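Local coordinates for 4-amino-4-deoxy-L-arabinose transferase or related glycosyltransferases of PMT family (Cupriavidus metallidurans, PDB 5EZM), which transfers 4-amino-4-deoxy-L-arabinose from a polyprenyl-phosphate carrier to lipid A, as a membrane-embedded glycosyltransferase of the GT-C fold, at the mono-trans, octa-cis decaprenyl-phosphate site and the [(Z)-octadec-9-enyl] (2R)-2,3-bis(oxidanyl)propanoate site. Sequence-based numbering; all coordinates share one arbitrary frame.

Site 1: the mono-trans, octa-cis decaprenyl-phosphate site. Residues 171-172, 175, 195-196, 199, 211, 214-215, 217-218, 234, 326, 330. With DSL (mono-trans, octa-cis decaprenyl-phosphate), chain B.
Two tryptophans meet the polyprenyl chain in different ways in this greasy groove between the transmembrane helices of ArnT. Trp196, on helix 185-206, offers a face: methyl C28 of DSL lies 3.7 Å above the indole plane toward the rim, and Met199 CE covers the same face beside it. The far corner of the same ring touches the next branch methyl, CH2 to DSL C33 at 3.5 Å. Trp330, from helix 323-339, has CG anti to the backbone N (chi1 -177°) and turns the rim of its six-membered ring to the lipid, with C21 in the ring plane and CZ3 3.5 Å from methyl C23. Leu172 CB sits over one face of this second indole.

Three methionines add to the wall: Met199 bends at chi3 (-71°) to bring CE 3.5 Å from DSL C27, Met175 touches C23 through CB, and Met326 places its SD at the C21 end. Across from Met175 and Met199, helix 209-224 lies close to the chain: Gly215, lacking a side chain, lets C34 come to 3.6 Å from its CA, and Leu218 reaches C31 with CD2. The modelled lipid, C21 to C34, is hydrocarbon alone and makes no polar bond; it may represent the carrier tail or a lipid retained from preparation. The turn of the Trp196 indole is steadied at its edge, where NE1 donates to Leu234 O (2.9 Å) from 27° above the carbonyl plane.

Site 2: the [(Z)-octadec-9-enyl] (2R)-2,3-bis(oxidanyl)propanoate site. Residues 116, 119-120, 123-124, 126-127, 130, 135, 138, 174. With MPG ([(Z)-octadec-9-enyl] (2R)-2,3-bis(oxidanyl)propanoate), chain C; MPG ([(Z)-octadec-9-enyl] (2R)-2,3-bis(oxidanyl)propanoate), chain D; MPG ([(Z)-octadec-9-enyl] (2R)-2,3-bis(oxidanyl)propanoate), chain E; MPG ([(Z)-octadec-9-enyl] (2R)-2,3-bis(oxidanyl)propanoate), chain F.
No bond across this contact grips a polar atom: the count is zero, and the polar atom that the lipid approaches most closely, the backbone carbonyl O of Ala135, has C8, the last modelled carbon of MPG chain D, 3.3 Å away, a contact with hydrocarbon and not a hydrogen bond. The site is a lipid-facing surface of the GT-C membrane domain, within the region matching the PMT family, formed mainly by one side of helix 112-133. The MPG molecules are modelled as alkyl pieces without their glycerate heads and may well come from the crystallisation medium.

MPG chain C runs along the helix from Leu116 to Val124. Its C1 rests against Leu116 CB at 4.0 Å. Farther along, C7 packs 3.7 Å from Gly123 CA, where the lack of a side chain brings the lipid up to the backbone. Leu120 has the largest hidden area of the residues here, 50 Å². Its CG is anti to the backbone N (chi1 -172°), and branch CD1 reaches between two tails, 3.8 Å from C3 of chain C and 3.9 Å from C4 of chain F.

MPG chain D lies nearer the other end of the helix, bordered by Ala135 and Ala138 of helix 135-147. Ala135 CB touches its end carbon C8 at 3.6 Å, and Ala138 CB meets the neighbouring C7. Met126 holds CG in the crowded position between backbone N and carbonyl carbon (chi1 53°), then folds at chi3 (-62°) to lay methyl CE alongside C6 and C4. Met127 instead has CG anti to the backbone N, runs extended through chi2 and turns at the last torsion, its CE pointing to the edge of Phe174. That ring, from helix 160-178, works by its edge: Met127 CE and C2 of MPG chain F both lie in the ring plane, and the ring tip CZ is 3.8 Å from C2.

Site 1: the mono-trans, octa-cis decaprenyl-phosphate site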
loop_
_atom_site.group_PDB
_atom_site.type_symbol
_atom_site.label_atom_id
_atom_site.label_comp_id
_atom_site.label_asym_id
_atom_site.label_seq_id
_atom_site.Cartn_x
_atom_site.Cartn_y
_atom_site.Cartn_z
ATOM N N VAL A 171 -0.128 12.401 11.471
ATOM C CA VAL A 171 0.815 12.778 12.525
ATOM C C VAL A 171 1.528 14.075 12.157
ATOM O O VAL A 171 1.541 15.046 12.928
ATOM C CB VAL A 171 1.825 11.645 12.785
ATOM C CG1 VAL A 171 2.790 12.042 13.891
ATOM C CG2 VAL A 171 1.110 10.353 13.137
ATOM N N LEU A 172 2.123 14.111 10.961
ATOM C CA LEU A 172 2.858 15.294 10.527
ATOM C C LEU A 172 1.943 16.506 10.416
ATOM O O LEU A 172 2.237 17.574 10.965
ATOM C CB LEU A 172 3.545 15.019 9.191
ATOM C CG LEU A 172 4.231 16.230 8.557
ATOM C CD1 LEU A 172 5.394 16.681 9.417
ATOM C CD2 LEU A 172 4.690 15.919 7.141
ATOM N N MET A 175 0.756 17.785 13.739
ATOM C CA MET A 175 1.861 18.447 14.424
ATOM C C MET A 175 2.094 19.847 13.869
ATOM O O MET A 175 2.327 20.793 14.631
ATOM C CB MET A 175 3.130 17.606 14.310
ATOM C CG MET A 175 4.388 18.292 14.826
ATOM S SD MET A 175 4.322 18.694 16.585
ATOM C CE MET A 175 6.006 19.235 16.866
ATOM N N CYS A 195 -2.548 14.626 17.081
ATOM C CA CYS A 195 -1.277 14.069 16.635
ATOM C C CYS A 195 -0.960 12.771 17.367
ATOM O O CYS A 195 -0.682 11.742 16.737
ATOM C CB CYS A 195 -0.166 15.099 16.844
ATOM S SG CYS A 195 1.491 14.526 16.445
ATOM N N TRP A 196 -1.010 12.800 18.703
ATOM C CA TRP A 196 -0.739 11.595 19.482
ATOM C C TRP A 196 -1.721 10.482 19.143
ATOM O O TRP A 196 -1.338 9.308 19.058
ATOM C CB TRP A 196 -0.785 11.913 20.974
ATOM C CG TRP A 196 0.410 12.662 21.452
ATOM C CD1 TRP A 196 0.552 14.017 21.534
ATOM C CD2 TRP A 196 1.637 12.100 21.928
ATOM N NE1 TRP A 196 1.793 14.334 22.029
ATOM C CE2 TRP A 196 2.480 13.175 22.279
ATOM C CE3 TRP A 196 2.107 10.793 22.093
ATOM C CZ2 TRP A 196 3.764 12.983 22.779
ATOM C CZ3 TRP A 196 3.382 10.606 22.590
ATOM C CH2 TRP A 196 4.196 11.694 22.929
ATOM N N MET A 199 -0.629 8.906 16.010
ATOM C CA MET A 199 0.476 7.996 16.297
ATOM C C MET A 199 -0.031 6.680 16.869
ATOM O O MET A 199 0.495 5.608 16.546
ATOM C CB MET A 199 1.472 8.652 17.254
ATOM C CG MET A 199 2.444 9.598 16.568
ATOM S SD MET A 199 3.758 10.182 17.652
ATOM C CE MET A 199 2.834 11.272 18.731
ATOM N N ILE A 211 5.524 5.426 16.116
ATOM C CA ILE A 211 6.042 6.346 17.118
ATOM C C ILE A 211 7.557 6.491 17.043
ATOM O O ILE A 211 8.082 7.531 17.473
ATOM C CB ILE A 211 5.607 5.937 18.542
ATOM C CG1 ILE A 211 5.796 7.108 19.516
ATOM C CG2 ILE A 211 6.363 4.704 19.009
ATOM C CD1 ILE A 211 5.249 6.865 20.904
ATOM N N PRO A 214 8.372 9.282 14.024
ATOM C CA PRO A 214 8.127 10.670 14.460
ATOM C C PRO A 214 9.138 11.153 15.483
ATOM O O PRO A 214 9.797 12.179 15.260
ATOM C CB PRO A 214 6.704 10.606 15.032
ATOM C CG PRO A 214 6.069 9.492 14.307
ATOM C CD PRO A 214 7.150 8.466 14.139
ATOM N N GLY A 215 9.296 10.422 16.590
ATOM C CA GLY A 215 10.259 10.820 17.607
ATOM C C GLY A 215 11.640 11.065 17.036
ATOM O O GLY A 215 12.275 12.081 17.327
ATOM N N VAL A 217 12.344 11.865 13.822
ATOM C CA VAL A 217 12.177 13.132 13.113
ATOM C C VAL A 217 12.067 14.289 14.094
ATOM O O VAL A 217 12.512 15.408 13.807
ATOM C CB VAL A 217 10.951 13.058 12.178
ATOM C CG1 VAL A 217 10.699 14.403 11.519
ATOM C CG2 VAL A 217 11.158 11.982 11.127
ATOM N N LEU A 218 11.506 14.039 15.276
ATOM C CA LEU A 218 11.430 15.092 16.278
ATOM C C LEU A 218 12.819 15.452 16.791
ATOM O O LEU A 218 13.243 16.611 16.699
ATOM C CB LEU A 218 10.515 14.663 17.425
ATOM C CG LEU A 218 10.275 15.712 18.512
ATOM C CD1 LEU A 218 9.927 17.057 17.895
ATOM C CD2 LEU A 218 9.169 15.248 19.444
ATOM N N LEU A 234 4.226 19.891 23.056
ATOM C CA LEU A 234 3.736 18.607 22.570
ATOM C C LEU A 234 2.546 18.073 23.355
ATOM O O LEU A 234 1.904 17.127 22.889
ATOM C CB LEU A 234 4.860 17.573 22.603
ATOM C CG LEU A 234 6.169 17.962 21.920
ATOM C CD1 LEU A 234 7.175 16.831 22.029
ATOM C CD2 LEU A 234 5.927 18.338 20.468
ATOM N N MET A 326 10.545 21.057 9.022
ATOM C CA MET A 326 10.012 19.858 9.660
ATOM C C MET A 326 9.639 18.801 8.626
ATOM O O MET A 326 9.895 17.608 8.828
ATOM C CB MET A 326 8.802 20.210 10.523
ATOM C CG MET A 326 8.155 19.009 11.194
ATOM S SD MET A 326 9.192 18.302 12.489
ATOM C CE MET A 326 9.121 19.592 13.730
ATOM N N TRP A 330 11.456 15.257 8.108
ATOM C CA TRP A 330 10.602 14.079 8.004
ATOM C C TRP A 330 11.056 13.182 6.857
ATOM O O TRP A 330 11.457 12.028 7.067
ATOM C CB TRP A 330 9.151 14.530 7.818
ATOM C CG TRP A 330 8.131 13.440 7.761
ATOM C CD1 TRP A 330 7.769 12.710 6.668
ATOM C CD2 TRP A 330 7.312 12.980 8.841
ATOM N NE1 TRP A 330 6.783 11.812 7.003
ATOM C CE2 TRP A 330 6.487 11.959 8.333
ATOM C CE3 TRP A 330 7.204 13.323 10.191
ATOM C CZ2 TRP A 330 5.568 11.281 9.127
ATOM C CZ3 TRP A 330 6.291 12.649 10.974
ATOM C CH2 TRP A 330 5.485 11.641 10.442
HETATM C C21 DSL B . 7.777 15.199 13.383
HETATM C C22 DSL B . 6.519 14.917 14.187
HETATM C C23 DSL B . 5.167 14.861 13.487
HETATM C C24 DSL B . 6.606 14.717 15.511
HETATM C C25 DSL B . 5.330 14.425 16.342
HETATM C C26 DSL B . 5.639 13.247 17.306
HETATM C C27 DSL B . 5.363 13.686 18.784
HETATM C C28 DSL B . 4.350 14.820 19.075
HETATM C C29 DSL B . 6.007 13.075 19.799
HETATM C C30 DSL B . 7.019 11.938 19.504
HETATM C C31 DSL B . 8.100 11.876 20.634
HETATM C C32 DSL B . 8.203 10.414 21.197
HETATM C C33 DSL B . 7.180 9.909 22.232
HETATM C C34 DSL B . 9.202 9.598 20.782
#

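Site 2: the [(Z)-octadec-9-enyl] (2R)-2,3-bis(oxidanyl)propanoate site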
loop_
_atom_site.group_PDB
_atom_site.type_symbol
_atom_site.label_atom_id
_atom_site.label_comp_id
_atom_site.label_asym_id
_atom_site.label_seq_id
_atom_site.Cartn_x
_atom_site.Cartn_y
_atom_site.Cartn_z
ATOM N N LEU A 116 -8.908 5.405 0.926
ATOM C CA LEU A 116 -9.243 6.428 1.908
ATOM C C LEU A 116 -7.992 6.981 2.580
ATOM O O LEU A 116 -7.941 8.172 2.905
ATOM C CB LEU A 116 -10.212 5.869 2.950
ATOM C CG LEU A 116 -11.559 5.381 2.409
ATOM C CD1 LEU A 116 -12.445 4.903 3.548
ATOM C CD2 LEU A 116 -12.255 6.469 1.606
ATOM N N LEU A 119 -6.600 9.589 0.036
ATOM C CA LEU A 119 -7.373 10.824 0.122
ATOM C C LEU A 119 -7.081 11.566 1.419
ATOM O O LEU A 119 -6.972 12.797 1.429
ATOM C CB LEU A 119 -8.866 10.523 0.008
ATOM C CG LEU A 119 -9.346 9.954 -1.324
ATOM C CD1 LEU A 119 -10.849 9.715 -1.285
ATOM C CD2 LEU A 119 -8.970 10.892 -2.460
ATOM N N LEU A 120 -6.933 10.829 2.520
ATOM C CA LEU A 120 -6.667 11.453 3.811
ATOM C C LEU A 120 -5.326 12.174 3.807
ATOM O O LEU A 120 -5.220 13.309 4.290
ATOM C CB LEU A 120 -6.711 10.396 4.913
ATOM C CG LEU A 120 -6.650 10.909 6.349
ATOM C CD1 LEU A 120 -7.759 11.923 6.591
ATOM C CD2 LEU A 120 -6.751 9.760 7.332
ATOM N N GLY A 123 -5.707 15.362 1.793
ATOM C CA GLY A 123 -6.491 16.314 2.552
ATOM C C GLY A 123 -5.743 16.992 3.680
ATOM O O GLY A 123 -5.630 18.221 3.695
ATOM N N VAL A 124 -5.222 16.211 4.630
ATOM C CA VAL A 124 -4.535 16.823 5.764
ATOM C C VAL A 124 -3.244 17.497 5.316
ATOM O O VAL A 124 -2.837 18.518 5.893
ATOM C CB VAL A 124 -4.286 15.783 6.873
ATOM C CG1 VAL A 124 -5.601 15.151 7.302
ATOM C CG2 VAL A 124 -3.295 14.723 6.417
ATOM N N MET A 126 -2.671 19.152 2.418
ATOM C CA MET A 126 -2.969 20.499 1.957
ATOM C C MET A 126 -3.705 21.326 3.005
ATOM O O MET A 126 -3.818 22.547 2.841
ATOM C CB MET A 126 -3.749 20.462 0.639
ATOM C CG MET A 126 -5.001 19.622 0.626
ATOM S SD MET A 126 -5.556 19.365 -1.078
ATOM C CE MET A 126 -5.892 21.048 -1.593
ATOM N N MET A 127 -4.185 20.707 4.084
ATOM C CA MET A 127 -4.672 21.493 5.213
ATOM C C MET A 127 -3.517 22.186 5.923
ATOM O O MET A 127 -3.555 23.400 6.159
ATOM C CB MET A 127 -5.447 20.608 6.189
ATOM C CG MET A 127 -5.904 21.361 7.432
ATOM S SD MET A 127 -6.865 20.377 8.593
ATOM C CE MET A 127 -5.666 19.117 9.038
ATOM N N ARG A 130 -2.167 24.800 3.609
ATOM C CA ARG A 130 -2.999 26.000 3.587
ATOM C C ARG A 130 -2.801 26.829 4.846
ATOM O O ARG A 130 -2.797 28.065 4.792
ATOM C CB ARG A 130 -4.471 25.621 3.425
ATOM N N ALA A 135 -3.444 29.347 0.444
ATOM C CA ALA A 135 -4.338 28.547 -0.387
ATOM C C ALA A 135 -3.637 28.047 -1.648
ATOM O O ALA A 135 -3.754 26.869 -2.005
ATOM C CB ALA A 135 -5.583 29.361 -0.744
ATOM N N ALA A 138 -1.291 25.297 -0.990
ATOM C CA ALA A 138 -2.054 24.100 -0.645
ATOM C C ALA A 138 -2.574 23.404 -1.894
ATOM O O ALA A 138 -2.519 22.172 -1.999
ATOM C CB ALA A 138 -3.209 24.461 0.285
ATOM N N PHE A 174 -1.032 17.159 11.697
ATOM C CA PHE A 174 -1.559 17.631 12.973
ATOM C C PHE A 174 -0.471 18.308 13.796
ATOM O O PHE A 174 -0.732 19.308 14.477
ATOM C CB PHE A 174 -2.187 16.474 13.752
ATOM C CG PHE A 174 -3.399 15.880 13.088
ATOM C CD1 PHE A 174 -4.082 16.577 12.102
ATOM C CD2 PHE A 174 -3.853 14.621 13.445
ATOM C CE1 PHE A 174 -5.191 16.029 11.489
ATOM C CE2 PHE A 174 -4.962 14.068 12.836
ATOM C CZ PHE A 174 -5.632 14.772 11.857
HETATM C C2 MPG C . -11.536 10.844 3.787
HETATM C C3 MPG C . -10.414 11.872 3.867
HETATM C C4 MPG C . -10.890 13.296 3.616
HETATM C C5 MPG C . -9.745 14.310 3.772
HETATM C C6 MPG C . -10.184 15.602 4.479
HETATM C C7 MPG C . -9.019 16.283 5.221
HETATM C C8 MPG C . -9.368 17.717 5.681
HETATM C C1 MPG C . -11.124 9.494 4.379
HETATM C C2 MPG D . -8.830 20.047 2.969
HETATM C C3 MPG D . -8.186 21.428 2.959
HETATM C C4 MPG D . -8.303 22.104 1.603
HETATM C C5 MPG D . -7.561 23.449 1.551
HETATM C C6 MPG D . -7.674 24.120 0.172
HETATM C C7 MPG D . -6.807 25.389 0.051
HETATM C C8 MPG D . -6.907 26.030 -1.354
HETATM C C2 MPG E . -13.402 14.356 6.320
HETATM C C3 MPG E . -12.873 15.329 7.366
HETATM C C4 MPG E . -13.079 16.776 6.949
HETATM C C5 MPG E . -12.273 17.760 7.811
HETATM C C1 MPG E . -12.960 12.916 6.589
HETATM C C2 MPG F . -8.920 14.882 9.901
HETATM C C3 MPG F . -10.076 13.982 9.480
HETATM C C4 MPG F . -9.861 12.526 9.867
HETATM C C5 MPG F . -10.987 11.611 9.357
HETATM C C6 MPG F . -11.219 10.398 10.275
HETATM C C7 MPG F . -12.625 9.789 10.100
HETATM C C8 MPG F . -13.062 8.953 11.326
HETATM C C9 MPG F . -14.407 8.222 11.100
HETATM C C10 MPG F . -14.904 7.496 12.380
HETATM C C1 MPG F . -9.257 16.368 9.740
#

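About 16 Å separates the C-alpha centres of sites 1 and 2. Helix 160-178 joins them: Val171, Leu172 and Met175 belong to site 1, while Phe174, next to Met175 in the chain, belongs to site 2. One helix therefore turns one side to the enclosed polyprenyl groove and another to the lipid tails on the membrane-facing outside. The protein hides 412 of 466 Å² of DSL, while the MPG tails range from 1 of 103 Å² (chain E) to 124 of 179 Å² (chain C). The contrast fits a more selective groove at site 1, possibly for the carrier tail, and looser, bilayer-like contact at site 2.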